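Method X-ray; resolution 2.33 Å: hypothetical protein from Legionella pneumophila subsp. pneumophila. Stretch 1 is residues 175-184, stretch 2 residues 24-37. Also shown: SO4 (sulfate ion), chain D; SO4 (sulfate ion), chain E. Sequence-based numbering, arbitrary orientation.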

# COMPACT_ATOMS: atom_id res chain seq x y z
N THR A 175 13.66 -4.14 -13.42
CA THR A 175 12.82 -3.72 -12.31
C THR A 175 11.97 -4.88 -11.79
O THR A 175 11.09 -5.38 -12.49
CB THR A 175 11.95 -2.52 -12.78
OG1 THR A 175 12.80 -1.59 -13.45
CG2 THR A 175 11.22 -1.83 -11.63
N ARG A 176 12.24 -5.29 -10.56
CA ARG A 176 11.45 -6.33 -9.92
C ARG A 176 10.71 -5.74 -8.73
O ARG A 176 11.34 -5.19 -7.82
CB ARG A 176 12.30 -7.54 -9.53
CG ARG A 176 12.49 -8.49 -10.69
CD ARG A 176 13.94 -8.85 -10.95
NE ARG A 176 14.84 -7.78 -10.54
CZ ARG A 176 16.10 -7.98 -10.17
NH1 ARG A 176 16.62 -9.20 -10.21
NH2 ARG A 176 16.84 -6.96 -9.78
N LEU A 177 9.36 -5.79 -8.77
CA LEU A 177 8.49 -5.24 -7.73
C LEU A 177 7.56 -6.30 -7.19
O LEU A 177 6.91 -7.03 -7.95
CB LEU A 177 7.67 -4.04 -8.25
CG LEU A 177 8.46 -2.92 -8.95
CD1 LEU A 177 7.79 -2.53 -10.26
CD2 LEU A 177 8.60 -1.71 -8.03
N GLU A 178 7.46 -6.38 -5.86
CA GLU A 178 6.59 -7.37 -5.25
C GLU A 178 5.82 -6.76 -4.07
O GLU A 178 6.44 -6.26 -3.13
CB GLU A 178 7.43 -8.59 -4.81
CG GLU A 178 6.63 -9.84 -4.47
CD GLU A 178 7.47 -11.02 -4.02
OE1 GLU A 178 8.45 -10.80 -3.27
OE2 GLU A 178 7.13 -12.17 -4.39
N VAL A 179 4.47 -6.82 -4.14
CA VAL A 179 3.58 -6.37 -3.06
C VAL A 179 2.94 -7.63 -2.42
O VAL A 179 2.38 -8.46 -3.14
CB VAL A 179 2.54 -5.33 -3.50
CG1 VAL A 179 1.56 -5.03 -2.36
CG2 VAL A 179 3.24 -4.06 -3.98
N ILE A 180 3.14 -7.79 -1.11
CA ILE A 180 2.72 -8.96 -0.30
C ILE A 180 1.90 -8.47 0.89
O ILE A 180 2.46 -8.21 1.95
CB ILE A 180 3.94 -9.82 0.16
CG1 ILE A 180 4.93 -10.06 -0.98
CG2 ILE A 180 3.50 -11.16 0.82
CD1 ILE A 180 6.34 -10.17 -0.53
N PRO A 181 0.56 -8.39 0.74
CA PRO A 181 -0.27 -7.87 1.85
C PRO A 181 -0.27 -8.73 3.12
O PRO A 181 -0.47 -8.18 4.21
CB PRO A 181 -1.67 -7.81 1.23
CG PRO A 181 -1.43 -7.73 -0.25
CD PRO A 181 -0.25 -8.61 -0.48
N ASN A 182 -0.08 -10.06 2.99
CA ASN A 182 -0.08 -11.02 4.09
C ASN A 182 -1.47 -11.17 4.74
O ASN A 182 -1.59 -11.67 5.86
CB ASN A 182 0.98 -10.66 5.13
CG ASN A 182 2.37 -10.96 4.64
OD1 ASN A 182 2.66 -12.06 4.18
ND2 ASN A 182 3.25 -10.00 4.73
N THR A 183 -2.52 -10.76 4.01
CA THR A 183 -3.93 -10.87 4.40
C THR A 183 -4.72 -11.09 3.11
O THR A 183 -4.24 -10.62 2.08
CB THR A 183 -4.40 -9.63 5.21
OG1 THR A 183 -5.68 -9.90 5.81
CG2 THR A 183 -4.51 -8.37 4.37
N PRO A 184 -5.91 -11.76 3.08
CA PRO A 184 -6.62 -11.90 1.78
C PRO A 184 -7.04 -10.54 1.21
O PRO A 184 -7.45 -9.65 1.96
CB PRO A 184 -7.82 -12.80 2.13
CG PRO A 184 -7.44 -13.49 3.39
CD PRO A 184 -6.64 -12.46 4.15
S SO4 D . 7.37 -11.30 5.22
O1 SO4 D . 6.46 -10.92 6.31
O2 SO4 D . 6.60 -11.61 4.00
O3 SO4 D . 8.30 -10.21 4.94
O4 SO4 D . 8.13 -12.48 5.65
S SO4 E . 8.49 -14.40 -1.32
O1 SO4 E . 8.10 -14.59 0.08
O2 SO4 E . 7.28 -14.27 -2.15
O3 SO4 E . 9.31 -13.19 -1.44
O4 SO4 E . 9.26 -15.55 -1.79
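Stretch 2 24-37: VSELIRISGKNLNE

The carbonyl oxygen of E26 in stretch 2 takes three hydrogen bonds from a single residue of stretch 1, R176: one from backbone N (3.0 Å to E26 O), one from side-chain NH2 (2.9 Å to E26 O) and a weak one from NE (3.2 Å to E26 O). The end of the R176 side chain thus comes close to the backbone of the neighbouring strand, with E26 O at the edge of its guanidinium and L27 CB over one face.

From there the two segments run side by side as parallel beta strands. Strand 24-33 lies along strand 175-180 with their N-to-C directions only 6° apart and a closest axis approach of 4.8 Å, and both strands begin earlier in the chain. The register pairs T175 with E26, R176 with L27, L177 with I28, E178 with R29, V179 with I30 and I180 with S31, the paired CA atoms lying 4.7 to 5.0 Å apart.

The ladder has the alternation expected of parallel strands, because the bonded residues of stretch 1 are every second one and each uses both its N and its O. I28 N donates to R176 O, E178 N to I28 O, I30 N to E178 O, I180 N to I30 O and G32 N to I180 O, all at 2.8 Å; the last is nearly straight, at 176°. CA-H...O contacts fill in between, as from L177 CA to I28 O and from V179 CA to I30 O, both 3.4 Å.

One face of the pair carries T175, L177 and V179 beside E26, I28 and I30. Here T175 OG1 donates to E26 OE1 at 2.8 Å, while L177 CD2 meets I28 CD1 at 3.8 Å and V179 CG2 approaches I30 CB at 4.3 Å; all six residues are buried.

The other face carries R176, E178 and I180 beside L27, R29 and S31. The extended R29 forms a long salt bridge, with NE 3.9 Å from E178 OE1, and I180 CD1 lies over one face of its guanidinium, 3.5 Å from R29 NE. Two sulfates, probably from the crystallisation liquor, meet its edge: R29 NE donates to O3 of the chain E ion at 3.2 Å, and R29 NH1 and NH2 donate to O3 and O2 of the chain D ion, each at 2.7 Å.

Beyond the strand of stretch 1, N182, with positive phi, turns its side chain toward stretch 2. N182 ND2 donates to G32 O at 2.8 Å and, weakly, to S31 OG at 2.9 Å. G32 fits closely here: an ideal CB on it would lie 2.5 Å from P181 O, a clash. A water links the loops, accepting from L35 N (3.0 Å) and donating to P181 O (2.9 Å). Alongside, P181 CB packs on L35 CD1 at 3.8 Å, T183 CG2 on L35 CB at 3.8 Å, and T183 OG1 lies 3.4 Å from N36 CB, where stretch 2 makes a type I turn from N34 to E37.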

# COMPACT_ATOMS: atom_id res chain seq x y z
N VAL A 24 20.74 0.05 -13.02
CA VAL A 24 20.65 -1.10 -13.91
C VAL A 24 19.66 -2.17 -13.42
O VAL A 24 19.17 -2.94 -14.25
CB VAL A 24 22.04 -1.71 -14.24
CG1 VAL A 24 22.83 -0.77 -15.15
CG2 VAL A 24 22.83 -2.02 -12.99
N SER A 25 19.34 -2.21 -12.12
CA SER A 25 18.37 -3.16 -11.58
C SER A 25 17.88 -2.74 -10.21
O SER A 25 18.56 -2.01 -9.50
CB SER A 25 18.97 -4.57 -11.50
OG SER A 25 19.75 -4.75 -10.33
N GLU A 26 16.66 -3.18 -9.87
CA GLU A 26 16.01 -2.95 -8.58
C GLU A 26 15.27 -4.21 -8.16
O GLU A 26 14.83 -4.98 -9.02
CB GLU A 26 15.02 -1.75 -8.60
CG GLU A 26 15.50 -0.45 -9.26
CD GLU A 26 15.55 -0.51 -10.77
OE1 GLU A 26 14.57 -1.00 -11.38
OE2 GLU A 26 16.59 -0.15 -11.35
N LEU A 27 15.17 -4.43 -6.86
CA LEU A 27 14.47 -5.56 -6.26
C LEU A 27 13.71 -4.95 -5.11
O LEU A 27 14.31 -4.63 -4.08
CB LEU A 27 15.49 -6.63 -5.85
CG LEU A 27 14.96 -7.92 -5.22
CD1 LEU A 27 14.15 -8.75 -6.24
CD2 LEU A 27 16.11 -8.77 -4.71
N ILE A 28 12.41 -4.66 -5.32
CA ILE A 28 11.60 -3.94 -4.34
C ILE A 28 10.50 -4.85 -3.78
O ILE A 28 9.57 -5.26 -4.48
CB ILE A 28 11.07 -2.63 -5.01
CG1 ILE A 28 12.27 -1.72 -5.44
CG2 ILE A 28 10.10 -1.87 -4.07
CD1 ILE A 28 12.02 -0.78 -6.59
N ARG A 29 10.62 -5.14 -2.49
CA ARG A 29 9.70 -6.01 -1.77
C ARG A 29 8.94 -5.18 -0.77
O ARG A 29 9.57 -4.52 0.05
CB ARG A 29 10.48 -7.15 -1.09
CG ARG A 29 9.63 -8.35 -0.76
CD ARG A 29 10.46 -9.40 -0.08
NE ARG A 29 9.66 -10.53 0.39
CZ ARG A 29 9.13 -10.59 1.60
NH1 ARG A 29 9.31 -9.60 2.47
NH2 ARG A 29 8.40 -11.63 1.96
N ILE A 30 7.61 -5.14 -0.88
CA ILE A 30 6.73 -4.34 -0.02
C ILE A 30 5.81 -5.33 0.68
O ILE A 30 5.02 -6.02 0.02
CB ILE A 30 5.98 -3.23 -0.83
CG1 ILE A 30 6.95 -2.39 -1.70
CG2 ILE A 30 5.15 -2.35 0.10
CD1 ILE A 30 6.31 -1.29 -2.60
N SER A 31 6.01 -5.49 1.99
CA SER A 31 5.31 -6.50 2.78
C SER A 31 4.39 -5.90 3.85
O SER A 31 4.84 -5.08 4.64
CB SER A 31 6.32 -7.43 3.44
OG SER A 31 5.60 -8.49 4.05
N GLY A 32 3.14 -6.35 3.87
CA GLY A 32 2.09 -5.89 4.79
C GLY A 32 2.05 -6.61 6.12
O GLY A 32 2.37 -7.80 6.21
N LYS A 33 1.64 -5.89 7.17
CA LYS A 33 1.46 -6.36 8.54
C LYS A 33 0.23 -5.67 9.10
O LYS A 33 0.08 -4.47 8.88
CB LYS A 33 2.70 -6.02 9.38
CG LYS A 33 2.76 -6.70 10.75
CD LYS A 33 4.03 -6.28 11.51
CE LYS A 33 4.10 -6.94 12.87
NZ LYS A 33 5.22 -6.42 13.71
N ASN A 34 -0.67 -6.42 9.79
CA ASN A 34 -1.91 -5.94 10.45
C ASN A 34 -2.85 -5.15 9.53
O ASN A 34 -3.55 -4.26 10.03
CB ASN A 34 -1.56 -5.04 11.65
CG ASN A 34 -0.70 -5.65 12.71
OD1 ASN A 34 -0.91 -6.79 13.12
ND2 ASN A 34 0.28 -4.90 13.21
N LEU A 35 -2.91 -5.47 8.22
CA LEU A 35 -3.74 -4.71 7.27
C LEU A 35 -5.24 -4.94 7.44
O LEU A 35 -6.01 -4.10 7.00
CB LEU A 35 -3.35 -5.01 5.81
CG LEU A 35 -1.95 -4.62 5.35
CD1 LEU A 35 -1.69 -5.15 3.97
CD2 LEU A 35 -1.81 -3.14 5.28
N ASN A 36 -5.65 -6.06 8.07
CA ASN A 36 -7.06 -6.38 8.28
C ASN A 36 -7.50 -6.09 9.72
O ASN A 36 -8.54 -6.56 10.17
CB ASN A 36 -7.33 -7.85 7.93
CG ASN A 36 -8.75 -8.10 7.50
OD1 ASN A 36 -9.36 -7.31 6.77
ND2 ASN A 36 -9.32 -9.22 7.93
N GLU A 37 -6.69 -5.33 10.46
CA GLU A 37 -7.02 -4.95 11.84
C GLU A 37 -7.93 -3.72 11.80
O GLU A 37 -7.60 -2.75 11.12
CB GLU A 37 -5.74 -4.70 12.68
CG GLU A 37 -4.90 -5.94 12.91
CD GLU A 37 -5.43 -6.94 13.93
OE1 GLU A 37 -6.00 -6.49 14.96
OE2 GLU A 37 -5.21 -8.15 13.74
O HOH W 1 -1.46 -7.71 6.85